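Local coordinates for Exo-poly-alpha-D-galacturonosidase (Thermotoga maritima, PDB 3JUR), which probably hydrolyses polygalacturonate, the pectin backbone, as a glycoside hydrolase family 28 enzyme, and forms a tetramer, at residues D[282-287]-D[311-316]; D[338-343]-D[375-380]. All blocks are in the same frame, centred on the assembly; numbering follows the deposited sequence.

Contact 1: D[282-287]-D[311-316]; sequences YILVRD and NVVARN
Strands 282-286 and 311-315 run nearly parallel, their axes 4.6 Å apart at closest approach, and a ladder from I283 N-N311 O to D287 N-R315 O pairs I283 with V312 through R286 with R315. The straightest rung, V285 N to V313 O, measures 2.8 Å with 171° at the hydrogen. On one face I283 lies beside V312 and V285 beside A314; on the other, L284 CD1 rests 3.9 Å from V313 CB. That second face ends in R286 and R315 side by side, their guanidinium planes 71° apart. R286 is extended from CG to NE, R315 bends at chi3, and R286 NH1 comes 3.9 Å from R315 NH2 at the edge of the R315 guanidinium. This like-charge approach is probably offset by E11, which salt-bridges both, and by E252, a second partner of R286. Beyond them N316 ND2 donates to D287 OD1 at 2.8 Å, meeting it nearly along the C-O axis, while one water from each carboxylate oxygen bridges to R315. At the opposite end the Y282 ring and N311 amide lie alongside, planes 24° apart, with CZ 3.8 Å from ND2, and N311 OD1 is hydrogen-bonded to N340 ND2. Helix 6-16 packs against the pair, E13 and I14 touching Y282, L15 touching R286 and I10 touching N311; strands 249-252 and 337-349 flank it as successive rungs of the beta-helix, and V285 and V312 meet strand 263-265.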
ATOM      1  N   TYR D 282       2.956   7.986 -36.985  1.00 22.36           N
ATOM      2  CA  TYR D 282       1.562   7.574 -37.095  1.00 21.83           C
ATOM      3  C   TYR D 282       1.455   6.061 -37.250  1.00 21.38           C
ATOM      4  O   TYR D 282       0.965   5.549 -38.259  1.00 21.46           O
ATOM      5  CB  TYR D 282       0.858   8.334 -38.228  1.00 22.30           C
ATOM      6  CG  TYR D 282       0.684   9.812 -37.954  1.00 23.43           C
ATOM      7  CD1 TYR D 282      -0.045  10.251 -36.849  1.00 24.75           C
ATOM      8  CD2 TYR D 282       1.222  10.776 -38.812  1.00 25.22           C
ATOM      9  CE1 TYR D 282      -0.222  11.612 -36.587  1.00 25.37           C
ATOM     10  CE2 TYR D 282       1.044  12.145 -38.562  1.00 26.03           C
ATOM     11  CZ  TYR D 282       0.325  12.544 -37.440  1.00 26.34           C
ATOM     12  OH  TYR D 282       0.136  13.881 -37.174  1.00 29.13           O
ATOM     13  N   ILE D 283       1.968   5.360 -36.241  1.00 21.11           N
ATOM     14  CA  ILE D 283       1.948   3.903 -36.168  1.00 20.22           C
ATOM     15  C   ILE D 283       1.039   3.505 -35.012  1.00 19.94           C
ATOM     16  O   ILE D 283       1.229   3.959 -33.874  1.00 19.08           O
ATOM     17  CB  ILE D 283       3.364   3.286 -35.909  1.00 20.74           C
ATOM     18  CG1 ILE D 283       4.478   3.973 -36.729  1.00 21.35           C
ATOM     19  CG2 ILE D 283       3.346   1.760 -36.124  1.00 19.76           C
ATOM     20  CD1 ILE D 283       4.385   3.809 -38.229  1.00 22.67           C
ATOM     21  N   LEU D 284       0.051   2.668 -35.317  1.00 19.53           N
ATOM     22  CA  LEU D 284      -0.897   2.182 -34.332  1.00 19.26           C
ATOM     23  C   LEU D 284      -0.672   0.687 -34.121  1.00 19.47           C
ATOM     24  O   LEU D 284      -0.715  -0.095 -35.071  1.00 19.36           O
ATOM     25  CB  LEU D 284      -2.340   2.475 -34.777  1.00 19.38           C
ATOM     26  CG  LEU D 284      -3.494   2.029 -33.874  1.00 18.01           C
ATOM     27  CD1 LEU D 284      -3.422   2.715 -32.496  1.00 16.11           C
ATOM     28  CD2 LEU D 284      -4.817   2.329 -34.550  1.00 17.78           C
ATOM     29  N   VAL D 285      -0.399   0.310 -32.874  1.00 19.41           N
ATOM     30  CA  VAL D 285      -0.167  -1.085 -32.493  1.00 19.50           C
ATOM     31  C   VAL D 285      -1.211  -1.451 -31.432  1.00 19.76           C
ATOM     32  O   VAL D 285      -1.138  -0.964 -30.300  1.00 19.81           O
ATOM     33  CB  VAL D 285       1.265  -1.266 -31.925  1.00 19.85           C
ATOM     34  CG1 VAL D 285       1.556  -2.737 -31.564  1.00 19.27           C
ATOM     35  CG2 VAL D 285       2.299  -0.738 -32.925  1.00 18.91           C
ATOM     36  N   ARG D 286      -2.195  -2.277 -31.793  1.00 19.25           N
ATOM     37  CA  ARG D 286      -3.295  -2.550 -30.858  1.00 19.42           C
ATOM     38  C   ARG D 286      -3.796  -3.994 -30.892  1.00 19.77           C
ATOM     39  O   ARG D 286      -3.712  -4.673 -31.929  1.00 19.31           O
ATOM     40  CB  ARG D 286      -4.461  -1.582 -31.111  1.00 18.86           C
ATOM     41  CG  ARG D 286      -5.138  -1.780 -32.454  1.00 18.77           C
ATOM     42  CD  ARG D 286      -6.249  -0.769 -32.685  1.00 18.62           C
ATOM     43  NE  ARG D 286      -7.084  -1.152 -33.815  1.00 18.52           N
ATOM     44  CZ  ARG D 286      -8.097  -0.425 -34.280  1.00 19.34           C
ATOM     45  NH1 ARG D 286      -8.391   0.743 -33.726  1.00 17.75           N
ATOM     46  NH2 ARG D 286      -8.809  -0.861 -35.314  1.00 19.65           N
ATOM     47  N   ASP D 287      -4.338  -4.443 -29.754  1.00 19.95           N
ATOM     48  CA  ASP D 287      -4.979  -5.763 -29.634  1.00 20.70           C
ATOM     49  C   ASP D 287      -4.074  -6.945 -30.022  1.00 20.62           C
ATOM     50  O   ASP D 287      -4.560  -7.962 -30.537  1.00 21.05           O
ATOM     51  CB  ASP D 287      -6.285  -5.823 -30.461  1.00 20.49           C
ATOM     52  CG  ASP D 287      -7.217  -4.655 -30.183  1.00 22.04           C
ATOM     53  OD1 ASP D 287      -7.458  -4.331 -28.997  1.00 22.31           O
ATOM     54  OD2 ASP D 287      -7.719  -4.066 -31.164  1.00 22.85           O
ATOM     55  N   ASN D 311       4.665  10.060 -32.716  1.00 24.57           N
ATOM     56  CA  ASN D 311       3.246   9.710 -32.834  1.00 24.64           C
ATOM     57  C   ASN D 311       2.998   8.221 -33.032  1.00 24.58           C
ATOM     58  O   ASN D 311       2.510   7.771 -34.074  1.00 24.75           O
ATOM     59  CB  ASN D 311       2.564  10.555 -33.912  1.00 24.33           C
ATOM     60  CG  ASN D 311       2.650  12.031 -33.612  1.00 24.88           C
ATOM     61  OD1 ASN D 311       2.499  12.448 -32.462  1.00 24.66           O
ATOM     62  ND2 ASN D 311       2.910  12.833 -34.641  1.00 24.38           N
ATOM     63  N   VAL D 312       3.370   7.464 -32.011  1.00 24.61           N
ATOM     64  CA  VAL D 312       3.157   6.035 -31.994  1.00 24.40           C
ATOM     65  C   VAL D 312       2.233   5.740 -30.829  1.00 24.46           C
ATOM     66  O   VAL D 312       2.493   6.178 -29.700  1.00 24.70           O
ATOM     67  CB  VAL D 312       4.484   5.277 -31.806  1.00 24.50           C
ATOM     68  CG1 VAL D 312       4.226   3.784 -31.619  1.00 24.63           C
ATOM     69  CG2 VAL D 312       5.412   5.513 -32.997  1.00 24.01           C
ATOM     70  N   VAL D 313       1.149   5.023 -31.111  1.00 23.69           N
ATOM     71  CA  VAL D 313       0.218   4.592 -30.084  1.00 23.27           C
ATOM     72  C   VAL D 313       0.192   3.066 -30.042  1.00 23.13           C
ATOM     73  O   VAL D 313      -0.091   2.409 -31.053  1.00 22.92           O
ATOM     74  CB  VAL D 313      -1.220   5.125 -30.328  1.00 23.33           C
ATOM     75  CG1 VAL D 313      -2.183   4.588 -29.274  1.00 23.23           C
ATOM     76  CG2 VAL D 313      -1.254   6.661 -30.354  1.00 23.89           C
ATOM     77  N   ALA D 314       0.490   2.521 -28.864  1.00 22.51           N
ATOM     78  CA  ALA D 314       0.358   1.094 -28.592  1.00 22.29           C
ATOM     79  C   ALA D 314      -0.707   0.919 -27.516  1.00 22.25           C
ATOM     80  O   ALA D 314      -0.485   1.264 -26.347  1.00 22.08           O
ATOM     81  CB  ALA D 314       1.689   0.492 -28.144  1.00 21.83           C
ATOM     82  N   ARG D 315      -1.863   0.393 -27.916  1.00 21.91           N
ATOM     83  CA  ARG D 315      -3.004   0.298 -27.028  1.00 22.05           C
ATOM     84  C   ARG D 315      -3.573  -1.118 -26.937  1.00 22.16           C
ATOM     85  O   ARG D 315      -3.709  -1.809 -27.949  1.00 21.56           O
ATOM     86  CB  ARG D 315      -4.097   1.271 -27.474  1.00 22.25           C
ATOM     87  CG  ARG D 315      -5.258   1.373 -26.506  1.00 22.70           C
ATOM     88  CD  ARG D 315      -6.360   2.297 -27.016  1.00 23.41           C
ATOM     89  NE  ARG D 315      -6.872   1.899 -28.333  1.00 22.91           N
ATOM     90  CZ  ARG D 315      -7.677   0.862 -28.568  1.00 23.62           C
ATOM     91  NH1 ARG D 315      -8.082   0.070 -27.578  1.00 23.93           N
ATOM     92  NH2 ARG D 315      -8.079   0.616 -29.805  1.00 21.70           N
ATOM     93  N   ASN D 316      -3.917  -1.523 -25.711  1.00 22.02           N
ATOM     94  CA  ASN D 316      -4.606  -2.790 -25.445  1.00 22.34           C
ATOM     95  C   ASN D 316      -3.854  -4.002 -25.978  1.00 22.01           C
ATOM     96  O   ASN D 316      -4.434  -4.881 -26.606  1.00 21.99           O
ATOM     97  CB  ASN D 316      -6.044  -2.761 -25.994  1.00 22.69           C
ATOM     98  CG  ASN D 316      -6.929  -3.831 -25.373  1.00 24.35           C
ATOM     99  OD1 ASN D 316      -6.897  -4.056 -24.165  1.00 25.41           O
ATOM    100  ND2 ASN D 316      -7.719  -4.501 -26.204  1.00 25.02           N
TER
HETATM  101  O   HOH W   1      -9.274  -2.627 -28.240  1.00 28.00           O
HETATM  102  O   HOH W   2      -9.613  -1.739 -31.191  1.00 36.01           O

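Contact 2: D[338-343]-D[375-380]; sequences MENIFF and SVFVKN
F342 and F377 share one rotamer, CG anti to the carbonyl carbon (chi1 -64° and -51°), so the paired rings leave the sheet side by side. Their planes are 23° apart, but the rings are so displaced, centroids 5.0 Å apart, that little of one lies over the other; F342 CE1 reaches F377 CD2 at 3.2 Å. N340 OD1 lies in the plane of the F377 ring at its edge, 3.9 Å from CE2, while N340 ND2 is hydrogen-bonded to N311. The parallel rungs beneath, I341 with V376, F342 with F377 and F343 with V378, build the right-handed beta-helix of this family. The bonds F377 N to I341 O and F343 N to F377 O run nearly along the C=O axes. An alanine in place of F342 removes the ring that meets F377 and L6, A7 and I10 of helix 6-16, and would probably loosen the helix on this face. On the reverse face I341 and F343 meet V376 and V378 through their CB atoms, while the rest of each side chain leads away. At the last rung K379 N donates to F343 O from above the carbonyl plane, and a water donates to both F343 O and K379 O.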
ATOM      1  N   MET D 338      12.980  10.564 -30.510  1.00 23.04           N
ATOM      2  CA  MET D 338      11.856   9.693 -30.187  1.00 23.13           C
ATOM      3  C   MET D 338      10.950  10.532 -29.311  1.00 23.23           C
ATOM      4  O   MET D 338      11.382  11.040 -28.270  1.00 23.29           O
ATOM      5  CB  MET D 338      12.315   8.423 -29.447  1.00 23.27           C
ATOM      6  CG  MET D 338      13.282   7.559 -30.252  1.00 23.63           C
ATOM      7  SD  MET D 338      13.820   6.063 -29.407  1.00 24.23           S
ATOM      8  CE  MET D 338      14.967   6.743 -28.221  1.00 21.95           C
ATOM      9  N   GLU D 339       9.709  10.725 -29.749  1.00 23.24           N
ATOM     10  CA  GLU D 339       8.779  11.600 -29.030  1.00 23.76           C
ATOM     11  C   GLU D 339       7.318  11.313 -29.351  1.00 23.30           C
ATOM     12  O   GLU D 339       7.006  10.806 -30.428  1.00 22.96           O
ATOM     13  CB  GLU D 339       9.094  13.082 -29.287  1.00 24.30           C
ATOM     14  CG  GLU D 339       8.931  13.544 -30.717  1.00 26.27           C
ATOM     15  CD  GLU D 339       9.183  15.036 -30.873  1.00 29.68           C
ATOM     16  OE1 GLU D 339       9.977  15.598 -30.085  1.00 30.28           O
ATOM     17  OE2 GLU D 339       8.592  15.648 -31.789  1.00 31.11           O
ATOM     18  N   ASN D 340       6.437  11.661 -28.414  1.00 22.53           N
ATOM     19  CA  ASN D 340       5.014  11.378 -28.533  1.00 22.71           C
ATOM     20  C   ASN D 340       4.770   9.886 -28.739  1.00 22.45           C
ATOM     21  O   ASN D 340       4.195   9.463 -29.755  1.00 22.58           O
ATOM     22  CB  ASN D 340       4.366  12.217 -29.646  1.00 22.72           C
ATOM     23  CG  ASN D 340       3.724  13.487 -29.126  1.00 23.66           C
ATOM     24  OD1 ASN D 340       3.790  13.796 -27.934  1.00 23.82           O
ATOM     25  ND2 ASN D 340       3.069  14.224 -30.020  1.00 24.63           N
ATOM     26  N   ILE D 341       5.257   9.097 -27.783  1.00 21.94           N
ATOM     27  CA  ILE D 341       5.066   7.656 -27.778  1.00 21.64           C
ATOM     28  C   ILE D 341       4.051   7.355 -26.677  1.00 21.70           C
ATOM     29  O   ILE D 341       4.240   7.758 -25.517  1.00 21.13           O
ATOM     30  CB  ILE D 341       6.406   6.882 -27.515  1.00 21.94           C
ATOM     31  CG1 ILE D 341       7.555   7.433 -28.375  1.00 21.10           C
ATOM     32  CG2 ILE D 341       6.220   5.360 -27.736  1.00 21.82           C
ATOM     33  CD1 ILE D 341       7.363   7.302 -29.908  1.00 19.29           C
ATOM     34  N   PHE D 342       2.971   6.669 -27.047  1.00 21.34           N
ATOM     35  CA  PHE D 342       1.855   6.426 -26.147  1.00 21.81           C
ATOM     36  C   PHE D 342       1.649   4.939 -25.931  1.00 21.99           C
ATOM     37  O   PHE D 342       1.358   4.205 -26.870  1.00 22.26           O
ATOM     38  CB  PHE D 342       0.570   7.064 -26.700  1.00 21.97           C
ATOM     39  CG  PHE D 342       0.635   8.555 -26.801  1.00 23.04           C
ATOM     40  CD1 PHE D 342       0.137   9.353 -25.781  1.00 23.55           C
ATOM     41  CD2 PHE D 342       1.211   9.162 -27.910  1.00 24.16           C
ATOM     42  CE1 PHE D 342       0.199  10.738 -25.868  1.00 24.87           C
ATOM     43  CE2 PHE D 342       1.290  10.552 -28.002  1.00 25.16           C
ATOM     44  CZ  PHE D 342       0.781  11.339 -26.985  1.00 24.35           C
ATOM     45  N   PHE D 343       1.795   4.514 -24.680  1.00 22.03           N
ATOM     46  CA  PHE D 343       1.738   3.109 -24.290  1.00 21.89           C
ATOM     47  C   PHE D 343       0.567   2.982 -23.316  1.00 21.82           C
ATOM     48  O   PHE D 343       0.731   3.177 -22.110  1.00 21.93           O
ATOM     49  CB  PHE D 343       3.072   2.711 -23.633  1.00 21.62           C
ATOM     50  CG  PHE D 343       3.302   1.231 -23.536  1.00 21.97           C
ATOM     51  CD1 PHE D 343       3.569   0.472 -24.678  1.00 23.27           C
ATOM     52  CD2 PHE D 343       3.282   0.593 -22.298  1.00 20.97           C
ATOM     53  CE1 PHE D 343       3.790  -0.912 -24.584  1.00 22.50           C
ATOM     54  CE2 PHE D 343       3.499  -0.773 -22.192  1.00 21.81           C
ATOM     55  CZ  PHE D 343       3.765  -1.528 -23.335  1.00 22.54           C
ATOM     56  N   SER D 375       8.504  13.206 -24.083  1.00 22.13           N
ATOM     57  CA  SER D 375       7.057  13.007 -24.244  1.00 22.18           C
ATOM     58  C   SER D 375       6.661  11.553 -24.481  1.00 22.29           C
ATOM     59  O   SER D 375       6.134  11.192 -25.542  1.00 22.09           O
ATOM     60  CB  SER D 375       6.514  13.924 -25.345  1.00 22.05           C
ATOM     61  OG  SER D 375       6.829  15.261 -25.018  1.00 22.58           O
ATOM     62  N   VAL D 376       6.953  10.720 -23.486  1.00 22.52           N
ATOM     63  CA  VAL D 376       6.564   9.319 -23.497  1.00 22.58           C
ATOM     64  C   VAL D 376       5.520   9.148 -22.400  1.00 23.07           C
ATOM     65  O   VAL D 376       5.724   9.580 -21.252  1.00 22.39           O
ATOM     66  CB  VAL D 376       7.779   8.369 -23.268  1.00 23.05           C
ATOM     67  CG1 VAL D 376       7.351   6.893 -23.357  1.00 22.17           C
ATOM     68  CG2 VAL D 376       8.895   8.657 -24.279  1.00 22.85           C
ATOM     69  N   PHE D 377       4.392   8.543 -22.767  1.00 23.21           N
ATOM     70  CA  PHE D 377       3.235   8.454 -21.889  1.00 23.27           C
ATOM     71  C   PHE D 377       2.785   7.010 -21.709  1.00 23.26           C
ATOM     72  O   PHE D 377       2.465   6.307 -22.680  1.00 22.96           O
ATOM     73  CB  PHE D 377       2.092   9.342 -22.417  1.00 23.84           C
ATOM     74  CG  PHE D 377       2.524  10.750 -22.726  1.00 24.76           C
ATOM     75  CD1 PHE D 377       2.643  11.696 -21.710  1.00 26.33           C
ATOM     76  CD2 PHE D 377       2.847  11.124 -24.029  1.00 24.86           C
ATOM     77  CE1 PHE D 377       3.071  13.002 -21.991  1.00 26.61           C
ATOM     78  CE2 PHE D 377       3.271  12.426 -24.321  1.00 25.39           C
ATOM     79  CZ  PHE D 377       3.384  13.364 -23.297  1.00 25.90           C
ATOM     80  N   VAL D 378       2.811   6.568 -20.454  1.00 23.24           N
ATOM     81  CA  VAL D 378       2.348   5.251 -20.079  1.00 22.58           C
ATOM     82  C   VAL D 378       1.103   5.487 -19.237  1.00 22.64           C
ATOM     83  O   VAL D 378       1.134   6.199 -18.225  1.00 22.47           O
ATOM     84  CB  VAL D 378       3.412   4.452 -19.279  1.00 22.83           C
ATOM     85  CG1 VAL D 378       2.843   3.105 -18.818  1.00 22.17           C
ATOM     86  CG2 VAL D 378       4.672   4.218 -20.108  1.00 22.86           C
ATOM     87  N   LYS D 379      -0.013   4.915 -19.662  1.00 22.49           N
ATOM     88  CA  LYS D 379      -1.243   5.093 -18.914  1.00 22.39           C
ATOM     89  C   LYS D 379      -1.995   3.781 -18.859  1.00 21.98           C
ATOM     90  O   LYS D 379      -2.114   3.076 -19.875  1.00 22.30           O
ATOM     91  CB  LYS D 379      -2.091   6.209 -19.536  1.00 22.80           C
ATOM     92  CG  LYS D 379      -3.565   6.163 -19.185  1.00 24.29           C
ATOM     93  CD  LYS D 379      -3.981   7.281 -18.289  1.00 29.24           C
ATOM     94  CE  LYS D 379      -4.309   8.516 -19.084  1.00 30.17           C
ATOM     95  NZ  LYS D 379      -5.063   9.499 -18.259  1.00 32.24           N
ATOM     96  N   ASN D 380      -2.503   3.457 -17.675  1.00 21.43           N
ATOM     97  CA  ASN D 380      -3.266   2.218 -17.458  1.00 21.90           C
ATOM     98  C   ASN D 380      -2.483   0.958 -17.824  1.00 21.58           C
ATOM     99  O   ASN D 380      -3.001   0.057 -18.487  1.00 21.65           O
ATOM    100  CB  ASN D 380      -4.628   2.261 -18.178  1.00 21.71           C
ATOM    101  CG  ASN D 380      -5.611   1.232 -17.637  1.00 23.64           C
ATOM    102  OD1 ASN D 380      -5.608   0.925 -16.444  1.00 26.24           O
ATOM    103  ND2 ASN D 380      -6.458   0.694 -18.518  1.00 23.24           N
TER
HETATM  104  O   HOH W   3      -0.114   0.891 -20.794  1.00 15.56           O

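How the contacts relate
The two contacts follow one another in sequence, both segments of contact 1 preceding those of contact 2, and their centres are 10 Å apart. Strand 309-320, the second partner of contact 1, pairs directly with strand 337-349, the first partner of contact 2, so the four segments form consecutive parallel rungs. The evidence is a pair of probable backbone hydrogen bonds, F342 N to V312 O at 2.7 Å and A314 N to F342 O at 2.8 Å. Side chains continue the stack: V312 CB packs on I341 CD1 at 4.0 Å, and A314 CB on F343 CD1 at 3.9 Å. Helix 6-16 spans both contacts, touching Y282, R286 and N311 in one and N340 and F342 in the other.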